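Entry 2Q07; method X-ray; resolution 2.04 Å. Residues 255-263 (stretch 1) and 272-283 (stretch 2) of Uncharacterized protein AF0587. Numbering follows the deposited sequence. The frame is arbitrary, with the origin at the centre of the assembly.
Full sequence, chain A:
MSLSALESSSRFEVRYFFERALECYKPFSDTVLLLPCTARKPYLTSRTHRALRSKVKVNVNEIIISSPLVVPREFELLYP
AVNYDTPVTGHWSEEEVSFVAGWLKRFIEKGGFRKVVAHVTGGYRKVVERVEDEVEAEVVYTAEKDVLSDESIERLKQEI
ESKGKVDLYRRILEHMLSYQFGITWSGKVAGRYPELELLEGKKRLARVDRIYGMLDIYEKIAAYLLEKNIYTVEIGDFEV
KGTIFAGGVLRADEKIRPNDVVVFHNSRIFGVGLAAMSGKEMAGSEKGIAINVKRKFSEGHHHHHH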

ATOM      1  N   LYS A 255      10.774  17.480   2.240  1.00 42.87           N
ATOM      2  CA  LYS A 255       9.658  16.627   1.847  1.00 43.77           C
ATOM      3  C   LYS A 255       9.186  15.735   2.991  1.00 42.99           C
ATOM      4  O   LYS A 255       8.121  15.125   2.910  1.00 43.52           O
ATOM      5  N   ILE A 256       9.981  15.661   4.055  1.00 41.85           N
ATOM      6  CA  ILE A 256       9.640  14.834   5.210  1.00 40.90           C
ATOM      7  C   ILE A 256       8.370  15.300   5.918  1.00 41.10           C
ATOM      8  O   ILE A 256       8.222  16.478   6.251  1.00 41.18           O
ATOM      9  N   ARG A 257       7.458  14.360   6.141  1.00 40.90           N
ATOM     10  CA  ARG A 257       6.213  14.648   6.835  1.00 41.32           C
ATOM     11  C   ARG A 257       6.196  13.856   8.134  1.00 41.19           C
ATOM     12  O   ARG A 257       6.848  12.819   8.241  1.00 38.50           O
ATOM     13  N   PRO A 258       5.441  14.333   9.137  1.00 41.07           N
ATOM     14  CA  PRO A 258       5.339  13.676  10.440  1.00 41.77           C
ATOM     15  C   PRO A 258       5.612  12.169  10.502  1.00 41.96           C
ATOM     16  O   PRO A 258       6.769  11.759  10.541  1.00 45.54           O
ATOM     17  N   ASN A 259       4.569  11.346  10.494  1.00 40.40           N
ATOM     18  CA  ASN A 259       4.743   9.895  10.617  1.00 38.94           C
ATOM     19  C   ASN A 259       5.604   9.191   9.560  1.00 36.61           C
ATOM     20  O   ASN A 259       5.472   7.985   9.364  1.00 35.65           O
ATOM     21  N   ASP A 260       6.490   9.920   8.890  1.00 33.84           N
ATOM     22  CA  ASP A 260       7.348   9.299   7.882  1.00 31.68           C
ATOM     23  C   ASP A 260       8.563   8.607   8.488  1.00 28.73           C
ATOM     24  O   ASP A 260       9.073   9.024   9.530  1.00 28.14           O
ATOM     25  N   VAL A 261       9.011   7.537   7.838  1.00 24.95           N
ATOM     26  CA  VAL A 261      10.203   6.833   8.283  1.00 20.89           C
ATOM     27  C   VAL A 261      11.338   7.640   7.661  1.00 21.21           C
ATOM     28  O   VAL A 261      11.343   7.896   6.449  1.00 19.09           O
ATOM     29  N   VAL A 262      12.283   8.061   8.491  1.00 19.11           N
ATOM     30  CA  VAL A 262      13.403   8.848   8.009  1.00 17.62           C
ATOM     31  C   VAL A 262      14.719   8.194   8.395  1.00 20.09           C
ATOM     32  O   VAL A 262      14.772   7.348   9.283  1.00 18.89           O
ATOM     33  N   VAL A 263      15.782   8.585   7.706  1.00 22.69           N
ATOM     34  CA  VAL A 263      17.103   8.062   7.975  1.00 23.14           C
ATOM     35  C   VAL A 263      17.958   9.226   8.450  1.00 23.14           C
ATOM     36  O   VAL A 263      18.270  10.129   7.670  1.00 25.59           O
ATOM     37  N   VAL A 272      17.507   4.662  11.664  1.00 18.09           N
ATOM     38  CA  VAL A 272      16.128   4.676  11.203  1.00 17.84           C
ATOM     39  C   VAL A 272      15.240   5.171  12.339  1.00 18.45           C
ATOM     40  O   VAL A 272      15.482   4.846  13.497  1.00 14.80           O
ATOM     41  N   GLY A 273      14.227   5.960  11.998  1.00 19.72           N
ATOM     42  CA  GLY A 273      13.309   6.466  13.002  1.00 20.46           C
ATOM     43  C   GLY A 273      11.997   6.947  12.404  1.00 22.53           C
ATOM     44  O   GLY A 273      11.802   6.917  11.187  1.00 24.23           O
ATOM     45  N   LEU A 274      11.084   7.378  13.265  1.00 23.75           N
ATOM     46  CA  LEU A 274       9.790   7.897  12.836  1.00 24.96           C
ATOM     47  C   LEU A 274       9.757   9.398  13.081  1.00 25.80           C
ATOM     48  O   LEU A 274       9.825   9.848  14.228  1.00 27.02           O
ATOM     49  N   ALA A 275       9.658  10.171  12.010  1.00 26.01           N
ATOM     50  CA  ALA A 275       9.608  11.620  12.133  1.00 27.19           C
ATOM     51  C   ALA A 275       8.391  12.029  12.959  1.00 28.77           C
ATOM     52  O   ALA A 275       7.326  11.432  12.844  1.00 27.40           O
ATOM     53  N   ALA A 276       8.554  13.039  13.806  1.00 31.29           N
ATOM     54  CA  ALA A 276       7.450  13.514  14.633  1.00 34.42           C
ATOM     55  C   ALA A 276       6.929  14.826  14.066  1.00 36.16           C
ATOM     56  O   ALA A 276       5.787  15.206  14.310  1.00 37.65           O
HETATM   57  N   MSE A 277       7.777  15.515  13.310  1.00 37.96           N
HETATM   58  CA  MSE A 277       7.402  16.779  12.689  1.00 40.94           C
HETATM   59  C   MSE A 277       7.871  16.830  11.233  1.00 40.89           C
HETATM   60  O   MSE A 277       8.666  15.996  10.791  1.00 40.78           O
ATOM     61  N   SER A 278       7.368  17.808  10.489  1.00 40.56           N
ATOM     62  CA  SER A 278       7.729  17.959   9.085  1.00 40.46           C
ATOM     63  C   SER A 278       9.216  18.245   8.934  1.00 40.99           C
ATOM     64  O   SER A 278       9.881  18.649   9.889  1.00 39.02           O
ATOM     65  N   GLY A 279       9.731  18.039   7.726  1.00 41.94           N
ATOM     66  CA  GLY A 279      11.133  18.300   7.478  1.00 43.41           C
ATOM     67  C   GLY A 279      11.428  19.777   7.630  1.00 44.86           C
ATOM     68  O   GLY A 279      12.580  20.173   7.776  1.00 45.31           O
ATOM     69  N   LYS A 280      10.372  20.588   7.600  1.00 46.93           N
ATOM     70  CA  LYS A 280      10.482  22.039   7.730  1.00 48.87           C
ATOM     71  C   LYS A 280      10.620  22.437   9.198  1.00 49.35           C
ATOM     72  O   LYS A 280      11.433  23.289   9.547  1.00 50.11           O
ATOM     73  N   GLU A 281       9.809  21.819  10.052  1.00 50.83           N
ATOM     74  CA  GLU A 281       9.824  22.095  11.485  1.00 51.91           C
ATOM     75  C   GLU A 281      11.137  21.686  12.143  1.00 51.73           C
ATOM     76  O   GLU A 281      11.568  22.305  13.117  1.00 51.40           O
HETATM   77  N   MSE A 282      11.764  20.637  11.616  1.00 52.01           N
HETATM   78  CA  MSE A 282      13.033  20.149  12.152  1.00 51.78           C
HETATM   79  C   MSE A 282      14.135  21.165  11.913  1.00 52.35           C
HETATM   80  O   MSE A 282      14.812  21.597  12.847  1.00 52.53           O
ATOM     81  N   ALA A 283      14.314  21.531  10.649  1.00 53.15           N
ATOM     82  CA  ALA A 283      15.330  22.500  10.265  1.00 54.38           C
ATOM     83  C   ALA A 283      14.845  23.899  10.627  1.00 55.18           C
ATOM     84  O   ALA A 283      15.517  24.893  10.348  1.00 55.01           O
TER

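The contact between the two stretches is framed by four backbone hydrogen bonds, and apolar side chains pack around these bonds. In the antiparallel strand pair, Val262 and Gly273 satisfy each other twice: Val262 N donates to Gly273 O at 3.0 Å (N-H...O angle 163°), and Gly273 N donates to Val262 O at 3.1 Å (149°). Further along, Ala275 N donates to Asp260 O at 2.8 Å and 165°, the straightest of the four. Beyond the strands, Gly279 N, in the first residue of the helix, donates to Ile256 O at 2.6 Å and 151°. CA-H...O contacts supplement these acceptors, with Val261 CA 3.3 Å from Gly273 O and Ser278 CA 3.2 Å from Ile256 O.

The CA-to-CB bond of Ile256 points toward stretch 2, and the side chain adopts the m,t rotamer. Ile256 CG2 lies 3.8 Å from Ala275 CB and 4.0 Å from CE of Met282, a selenomethionine (m,t,t) whose CA-to-CB bond also points toward stretch 1. Val262 (chi1 m) adds to the same apolar cluster, its CG1 standing 3.8 Å from Ala275 CB. This small methyl therefore has isoleucine and valine neighbours; the quoted side-chain pairs are carbon to carbon, while Ile256 CG2 also lies 4.0 Å from Met277 O. On the other face of the sheet, Val261 (chi1 t) places CG1 3.8 Å from CG1 of Val272 (chi1 t) and CG2 4.1 Å from Leu274 CD2. Leu274 has an off-well chi1 of -96°, and the end of its side chain comes nearer to stretch 1 than its CA-to-CB direction suggests. The CA-to-CB bond of Asn259 points away, but the end of the side chain comes nearer, bringing Asn259 ND2 to 3.3 Å from Leu274 CD2; this carbon cannot accept a hydrogen bond, so the approach does not satisfy the amide.

Two polar side chains accept hydrogen bonds within their own stretches. The CA-to-CB bond of Asp260 (chi1 m) points away from stretch 2, and Asp260 OD2 accepts from Arg257 N at 3.0 Å and 153°, tying the turn together while Asp260 O serves the strand. Ser278, chi1 p, occupies the N-cap position: its OG accepts from Glu281 N at 3.0 Å and 159°, and more weakly from Lys280 N at 3.3 Å and 130°. The cap thus supplies an acceptor to amides in the first turn, alongside the link from Gly279 N to Ile256 O.

Pro258 requires caution. Pro258 O lies 2.4 Å from Ala275 O; both are acceptors, so this is a clash in the model rather than a bond, and no packing argument rests on that carbonyl.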

ATOM      1  CB  LYS A 255      10.047  15.745   0.654  1.00 44.74           C
ATOM      2  CG  LYS A 255      10.135  16.473  -0.683  1.00 47.13           C
ATOM      3  CD  LYS A 255      11.238  17.520  -0.688  1.00 48.99           C
ATOM      4  CE  LYS A 255      11.258  18.301  -1.991  1.00 48.96           C
ATOM      5  NZ  LYS A 255      12.232  19.427  -1.925  1.00 50.03           N
ATOM      6  CB  ILE A 256      10.796  14.804   6.250  1.00 38.94           C
ATOM      7  CG1 ILE A 256      11.960  13.975   5.710  1.00 38.62           C
ATOM      8  CG2 ILE A 256      10.311  14.219   7.560  1.00 38.77           C
ATOM      9  CD1 ILE A 256      13.144  13.903   6.642  1.00 37.70           C
ATOM     10  CB  ARG A 257       5.011  14.262   5.973  1.00 43.71           C
ATOM     11  CG  ARG A 257       4.885  15.088   4.710  1.00 45.52           C
ATOM     12  CD  ARG A 257       3.482  15.026   4.160  1.00 49.39           C
ATOM     13  NE  ARG A 257       3.287  15.986   3.080  1.00 51.53           N
ATOM     14  CZ  ARG A 257       2.114  16.528   2.770  1.00 52.67           C
ATOM     15  NH1 ARG A 257       1.030  16.202   3.463  1.00 52.28           N
ATOM     16  NH2 ARG A 257       2.026  17.398   1.771  1.00 52.61           N
ATOM     17  CB  PRO A 258       3.938  14.057  10.892  1.00 41.13           C
ATOM     18  CG  PRO A 258       3.873  15.478  10.454  1.00 41.18           C
ATOM     19  CD  PRO A 258       4.481  15.450   9.052  1.00 40.65           C
ATOM     20  CB  ASN A 259       3.373   9.204  10.682  1.00 41.05           C
ATOM     21  CG  ASN A 259       3.370   7.985  11.601  1.00 44.78           C
ATOM     22  OD1 ASN A 259       2.386   7.244  11.669  1.00 46.88           O
ATOM     23  ND2 ASN A 259       4.469   7.780  12.321  1.00 45.82           N
ATOM     24  CB  ASP A 260       7.847  10.338   6.868  1.00 31.46           C
ATOM     25  CG  ASP A 260       6.843  10.609   5.767  1.00 34.76           C
ATOM     26  OD1 ASP A 260       5.870   9.831   5.648  1.00 35.94           O
ATOM     27  OD2 ASP A 260       7.035  11.590   5.015  1.00 34.96           O
ATOM     28  CB  VAL A 261      10.262   5.375   7.756  1.00 20.28           C
ATOM     29  CG1 VAL A 261      11.626   4.762   8.055  1.00 18.66           C
ATOM     30  CG2 VAL A 261       9.182   4.539   8.408  1.00 15.30           C
ATOM     31  CB  VAL A 262      13.368  10.290   8.585  1.00 18.48           C
ATOM     32  CG1 VAL A 262      12.054  10.972   8.207  1.00 17.01           C
ATOM     33  CG2 VAL A 262      13.547  10.265  10.094  1.00 18.45           C
ATOM     34  CB  VAL A 263      17.729   7.455   6.706  1.00 23.09           C
ATOM     35  CG1 VAL A 263      19.172   7.064   6.970  1.00 24.14           C
ATOM     36  CG2 VAL A 263      16.912   6.252   6.250  1.00 23.34           C
ATOM     37  CB  VAL A 272      15.676   3.249  10.805  1.00 18.17           C
ATOM     38  CG1 VAL A 272      14.205   3.251  10.427  1.00 17.87           C
ATOM     39  CG2 VAL A 272      16.522   2.736   9.648  1.00 19.52           C
ATOM     40  CB  LEU A 274       8.647   7.252  13.621  1.00 25.06           C
ATOM     41  CG  LEU A 274       7.915   6.054  13.024  1.00 29.36           C
ATOM     42  CD1 LEU A 274       6.758   5.702  13.943  1.00 31.12           C
ATOM     43  CD2 LEU A 274       7.390   6.377  11.625  1.00 29.43           C
ATOM     44  CB  ALA A 275       9.548  12.253  10.752  1.00 27.25           C
ATOM     45  CB  ALA A 276       7.911  13.704  16.085  1.00 33.78           C
HETATM   46  CB  MSE A 277       7.982  17.962  13.482  1.00 44.37           C
HETATM   47  CG  MSE A 277       9.463  17.847  13.823  1.00 49.16           C
HETATM   48 SE   MSE A 277      10.132  19.376  14.824  1.00 56.87          SE
HETATM   49  CE  MSE A 277       9.451  18.922  16.572  1.00 52.98           C
ATOM     50  CB  SER A 278       6.940  19.106   8.454  1.00 40.20           C
ATOM     51  OG  SER A 278       7.382  20.350   8.967  1.00 39.65           O
ATOM     52  CB  LYS A 280       9.233  22.709   7.152  1.00 50.58           C
ATOM     53  CG  LYS A 280       8.645  22.016   5.929  1.00 52.83           C
ATOM     54  CD  LYS A 280       7.260  22.572   5.602  1.00 53.83           C
ATOM     55  CE  LYS A 280       6.563  21.752   4.524  1.00 54.38           C
ATOM     56  NZ  LYS A 280       6.363  20.335   4.949  1.00 56.16           N
ATOM     57  CB  GLU A 281       8.659  21.369  12.165  1.00 54.39           C
ATOM     58  CG  GLU A 281       7.451  22.250  12.478  1.00 58.94           C
ATOM     59  CD  GLU A 281       7.642  23.102  13.736  1.00 61.49           C
ATOM     60  OE1 GLU A 281       6.712  23.864  14.087  1.00 63.09           O
ATOM     61  OE2 GLU A 281       8.713  23.011  14.375  1.00 62.78           O
HETATM   62  CB  MSE A 282      13.431  18.830  11.489  1.00 50.43           C
HETATM   63  CG  MSE A 282      12.640  17.621  11.938  1.00 48.49           C
HETATM   64 SE   MSE A 282      13.295  16.017  11.079  1.00 47.43          SE
HETATM   65  CE  MSE A 282      11.708  14.927  11.218  1.00 42.71           C
ATOM     66  CB  ALA A 283      15.600  22.405   8.770  1.00 54.40           C
TER